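PDB 5N1P: peptidoglycan-N-acetylglucosamine deacetylase BC_1974 from Bacillus cereus, which removes acetyl groups from N-acetylglucosamine residues of peptidoglycan, releasing acetate in a metal-dependent hydrolysis. Local coordinates for residues 57-60 with 61-65; 67-71 with 72-76. All coordinates share one frame; numbering follows the deposited sequence.

Contact 1: 57-60 with 61-65; sequences GMHS and MTHNF. With ZN (zinc ion), chain F; 8GK (~{N}-oxidanylnaphthalene-1-carboxamide), chain E.
Met61 leaves Ser60 with its CB beside the serine backbone; its side chain bends at chi2 and chi3 and packs on Glu80 of helix 74-89, and its backbone N bonds to Glu77. Thr62 follows, its OG1 taking the N-H of Asn64 at 3.1 Å in an ST turn while also bonded to Glu77. At His63 the loop comes back to the first segment: its backbone N donates to Ser60 OG over 3.0 Å, a bent bond. That hydroxyl in turn donates to a lone pair of His59 O at 2.6 Å, in the carbonyl plane, so one oxygen ties both histidine backbones. This is the His-Ser-x-x-His signature of the NodB homology domain. With CG anti to the backbone N in both histidines (chi1 -164° in His59, -155° in His63), the rings converge with planes 78° apart, and each NE2 binds zinc at 2.1 Å. His59 ND1 is hydrogen-bonded to Arg97 O. Asp10 completes the protein ligands, and the hydroxamate of the inhibitor chelates the metal, O14 at 2.1 Å and O12 at 2.5 Å, alongside a water. Asn64, at the N-cap of helix 65-70, gives OD1 to Lys67 N.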
# COMPACT_ATOMS: atom_id res chain seq x y z
N GLY A 57 -6.43 -3.44 0.72
CA GLY A 57 -5.85 -4.54 1.49
C GLY A 57 -5.57 -4.13 2.93
O GLY A 57 -5.94 -3.04 3.36
N MET A 58 -4.87 -5.00 3.65
CA MET A 58 -4.72 -4.85 5.10
C MET A 58 -3.32 -4.43 5.52
O MET A 58 -2.33 -4.92 4.96
CB MET A 58 -5.05 -6.17 5.81
CG MET A 58 -6.55 -6.50 5.85
SD MET A 58 -7.19 -7.22 4.33
CE MET A 58 -6.16 -8.68 4.22
N HIS A 59 -3.24 -3.58 6.54
CA HIS A 59 -1.95 -3.12 7.09
C HIS A 59 -1.90 -3.28 8.61
O HIS A 59 -1.09 -2.63 9.26
CB HIS A 59 -1.70 -1.66 6.70
CG HIS A 59 -0.28 -1.20 6.88
ND1 HIS A 59 0.81 -1.97 6.52
CD2 HIS A 59 0.22 -0.02 7.32
CE1 HIS A 59 1.92 -1.28 6.74
NE2 HIS A 59 1.59 -0.10 7.23
N SER A 60 -2.77 -4.15 9.13
CA SER A 60 -2.84 -4.60 10.53
C SER A 60 -3.76 -3.71 11.39
O SER A 60 -4.39 -2.77 10.89
CB SER A 60 -1.46 -4.69 11.19
OG SER A 60 -1.04 -3.45 11.75
N MET A 61 -3.86 -4.06 12.67
CA MET A 61 -4.70 -3.34 13.63
C MET A 61 -3.88 -2.37 14.47
O MET A 61 -4.27 -1.23 14.69
CB MET A 61 -5.42 -4.32 14.57
CG MET A 61 -6.42 -5.24 13.90
SD MET A 61 -7.79 -4.41 13.05
CE MET A 61 -8.52 -3.44 14.35
N THR A 62 -2.74 -2.85 14.95
CA THR A 62 -1.94 -2.11 15.92
C THR A 62 -0.72 -1.43 15.32
O THR A 62 -0.17 -0.50 15.92
CB THR A 62 -1.45 -3.02 17.06
OG1 THR A 62 -0.51 -3.97 16.54
CG2 THR A 62 -2.63 -3.75 17.68
N HIS A 63 -0.26 -1.93 14.18
CA HIS A 63 0.99 -1.47 13.58
C HIS A 63 2.13 -1.54 14.60
O HIS A 63 3.05 -0.71 14.60
CB HIS A 63 0.83 -0.03 13.05
CG HIS A 63 1.77 0.32 11.93
ND1 HIS A 63 3.11 0.57 12.13
CD2 HIS A 63 1.55 0.50 10.61
CE1 HIS A 63 3.68 0.87 10.98
NE2 HIS A 63 2.75 0.85 10.04
N ASN A 64 2.07 -2.55 15.46
CA ASN A 64 3.03 -2.71 16.55
C ASN A 64 3.99 -3.86 16.24
O ASN A 64 3.60 -5.01 16.20
CB ASN A 64 2.28 -2.97 17.87
CG ASN A 64 3.21 -3.06 19.07
OD1 ASN A 64 4.07 -3.95 19.14
ND2 ASN A 64 3.03 -2.16 20.03
N PHE A 65 5.26 -3.52 16.02
CA PHE A 65 6.29 -4.50 15.66
C PHE A 65 6.37 -5.68 16.63
O PHE A 65 6.41 -6.84 16.20
CB PHE A 65 7.65 -3.79 15.59
CG PHE A 65 8.75 -4.65 15.04
CD1 PHE A 65 9.51 -5.44 15.88
CD2 PHE A 65 9.03 -4.65 13.68
CE1 PHE A 65 10.54 -6.22 15.38
CE2 PHE A 65 10.05 -5.44 13.17
CZ PHE A 65 10.80 -6.23 14.02
ZN ZN F . 2.79 1.49 8.00
C1 8GK E . 5.51 0.76 6.88
C2 8GK E . 6.99 0.81 7.07
C3 8GK E . 7.49 1.55 8.13
C4 8GK E . 8.86 1.60 8.35
C5 8GK E . 9.73 0.91 7.51
C6 8GK E . 9.23 0.16 6.44
C7 8GK E . 7.85 0.11 6.23
C8 8GK E . 9.35 2.35 9.41
C9 8GK E . 8.48 3.04 10.25
C10 8GK E . 7.11 2.99 10.03
C11 8GK E . 6.62 2.24 8.97
O12 8GK E . 4.87 0.17 7.73
N13 8GK E . 4.90 1.35 5.86
O14 8GK E . 3.63 1.88 6.09
O HOH W 1 3.98 3.41 8.41

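Contact 2: 67-71 with 72-76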
# COMPACT_ATOMS: atom_id res chain seq x y z
N LYS A 67 4.13 -6.84 18.82
CA LYS A 67 2.91 -7.65 18.78
C LYS A 67 2.84 -8.51 17.52
O LYS A 67 2.51 -9.70 17.59
CB LYS A 67 1.66 -6.77 18.87
CG LYS A 67 1.47 -6.13 20.24
CD LYS A 67 0.22 -5.25 20.27
CE LYS A 67 0.01 -4.64 21.66
NZ LYS A 67 -1.19 -3.75 21.69
N LEU A 68 3.12 -7.91 16.37
CA LEU A 68 2.96 -8.60 15.11
C LEU A 68 3.95 -9.74 14.90
O LEU A 68 3.57 -10.82 14.44
CB LEU A 68 3.10 -7.62 13.95
CG LEU A 68 2.03 -6.54 13.86
CD1 LEU A 68 2.48 -5.40 12.94
CD2 LEU A 68 0.73 -7.13 13.33
N TYR A 69 5.22 -9.49 15.21
CA TYR A 69 6.26 -10.42 14.80
C TYR A 69 6.79 -11.25 15.97
O TYR A 69 6.70 -12.48 15.93
CB TYR A 69 7.39 -9.65 14.10
CG TYR A 69 6.81 -8.84 12.95
CD1 TYR A 69 6.13 -9.48 11.91
CD2 TYR A 69 6.92 -7.46 12.92
CE1 TYR A 69 5.58 -8.75 10.86
CE2 TYR A 69 6.37 -6.73 11.87
CZ TYR A 69 5.70 -7.39 10.85
OH TYR A 69 5.15 -6.67 9.82
N LYS A 70 7.28 -10.60 17.01
CA LYS A 70 7.79 -11.34 18.18
C LYS A 70 6.69 -12.12 18.89
O LYS A 70 6.85 -13.31 19.20
CB LYS A 70 8.46 -10.37 19.15
CG LYS A 70 9.24 -9.29 18.46
CD LYS A 70 10.09 -8.49 19.42
CE LYS A 70 11.01 -7.56 18.67
NZ LYS A 70 12.38 -8.13 18.48
N ASN A 71 5.56 -11.46 19.15
CA ASN A 71 4.43 -12.11 19.81
C ASN A 71 3.57 -12.90 18.82
O ASN A 71 2.64 -13.60 19.22
CB ASN A 71 3.57 -11.07 20.54
CG ASN A 71 4.32 -10.37 21.66
OD1 ASN A 71 5.47 -10.69 21.95
ND2 ASN A 71 3.66 -9.40 22.29
N GLY A 72 3.91 -12.79 17.54
CA GLY A 72 3.30 -13.61 16.50
C GLY A 72 1.84 -13.34 16.16
O GLY A 72 1.13 -14.24 15.71
N GLU A 73 1.39 -12.11 16.36
CA GLU A 73 -0.02 -11.78 16.11
C GLU A 73 -0.34 -11.35 14.68
O GLU A 73 -1.49 -10.99 14.41
CB GLU A 73 -0.49 -10.68 17.07
CG GLU A 73 -0.50 -11.10 18.53
CD GLU A 73 -1.50 -12.20 18.82
OE1 GLU A 73 -2.54 -12.25 18.13
OE2 GLU A 73 -1.25 -13.01 19.74
N TYR A 74 0.64 -11.39 13.78
CA TYR A 74 0.47 -10.88 12.42
C TYR A 74 -0.80 -11.39 11.74
O TYR A 74 -1.62 -10.60 11.26
CB TYR A 74 1.68 -11.26 11.55
CG TYR A 74 1.66 -10.63 10.17
CD1 TYR A 74 1.08 -11.28 9.08
CD2 TYR A 74 2.22 -9.38 9.97
CE1 TYR A 74 1.06 -10.69 7.81
CE2 TYR A 74 2.21 -8.79 8.72
CZ TYR A 74 1.64 -9.44 7.64
OH TYR A 74 1.65 -8.84 6.40
N VAL A 75 -0.96 -12.71 11.70
CA VAL A 75 -2.09 -13.23 10.94
C VAL A 75 -3.41 -12.91 11.66
O VAL A 75 -4.39 -12.55 11.00
CB VAL A 75 -1.96 -14.74 10.69
CG1 VAL A 75 -3.18 -15.26 9.94
CG2 VAL A 75 -0.70 -15.02 9.88
N ASN A 76 -3.43 -12.99 12.98
CA ASN A 76 -4.63 -12.63 13.73
C ASN A 76 -5.06 -11.19 13.43
O ASN A 76 -6.24 -10.92 13.20
CB ASN A 76 -4.43 -12.83 15.23
CG ASN A 76 -4.28 -14.28 15.61
OD1 ASN A 76 -4.79 -15.16 14.92
ND2 ASN A 76 -3.58 -14.55 16.72
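Lys67 O accepts a hydrogen bond from Glu73 N, 2.9 Å long, 155° at the hydrogen, and in the carbonyl plane. It spans six residues and closes a turn wider than an alpha-helical one. Two weak bonds flank it, Tyr74 N to Leu68 O at 3.1 Å and Gly72 N to Tyr69 O at 3.2 Å. Gly72 turns the chain with positive phi (70°), and its CA sits close enough to Leu68 O for a C-H...O contact. Once past this reversal, the Glu73 carboxylate takes the amide of Asn76 at 2.9 Å between OE1 and ND2: OE1 is approached from above the carboxylate plane by a nearly straight N-H in the first turn of helix 74-89.

The packing is built on the tyrosines. The rings of Tyr69 and Tyr74 lie next to each other with their borders in contact and neither over the other's face, Tyr69 CE1 3.5 Å from Tyr74 CD2 and the planes 27° apart. Leu68 CB covers the centre of one Tyr69 face, and Leu68 CD2 lies 3.9 Å from Tyr74 CA. One good and two weak N-H...O bonds from 72-74 thus hold the sharp turn into the next helix, while the hydroxyls of the two buried tyrosines tie it to neighbouring chain, Tyr74 OH bonding to Thr96 of strand 95-96 and Tyr69 OH to Pro99 O.

In the fold
Contact 1 holds two of the three protein ligands of the zinc, and contact 2 follows one residue later in the chain, the centres lying 10 Å apart. Helix 65-70 leads from one to the other. The two touch through Ser60 CB and Leu68 CD2, 3.9 Å apart, and through Phe65 CE1 and Lys70 CE at 3.6 Å. Contact 2 lies next to the zinc site: the Leu68 side chain is about 6 Å from that of His63 and about 8 Å from the zinc, and the Tyr69 side chain about 7 Å from the inhibitor. Pro99, a residue of the ligand pocket, is a shared packing partner, touching Ser60 and His63 of contact 1 and Leu68 of contact 2.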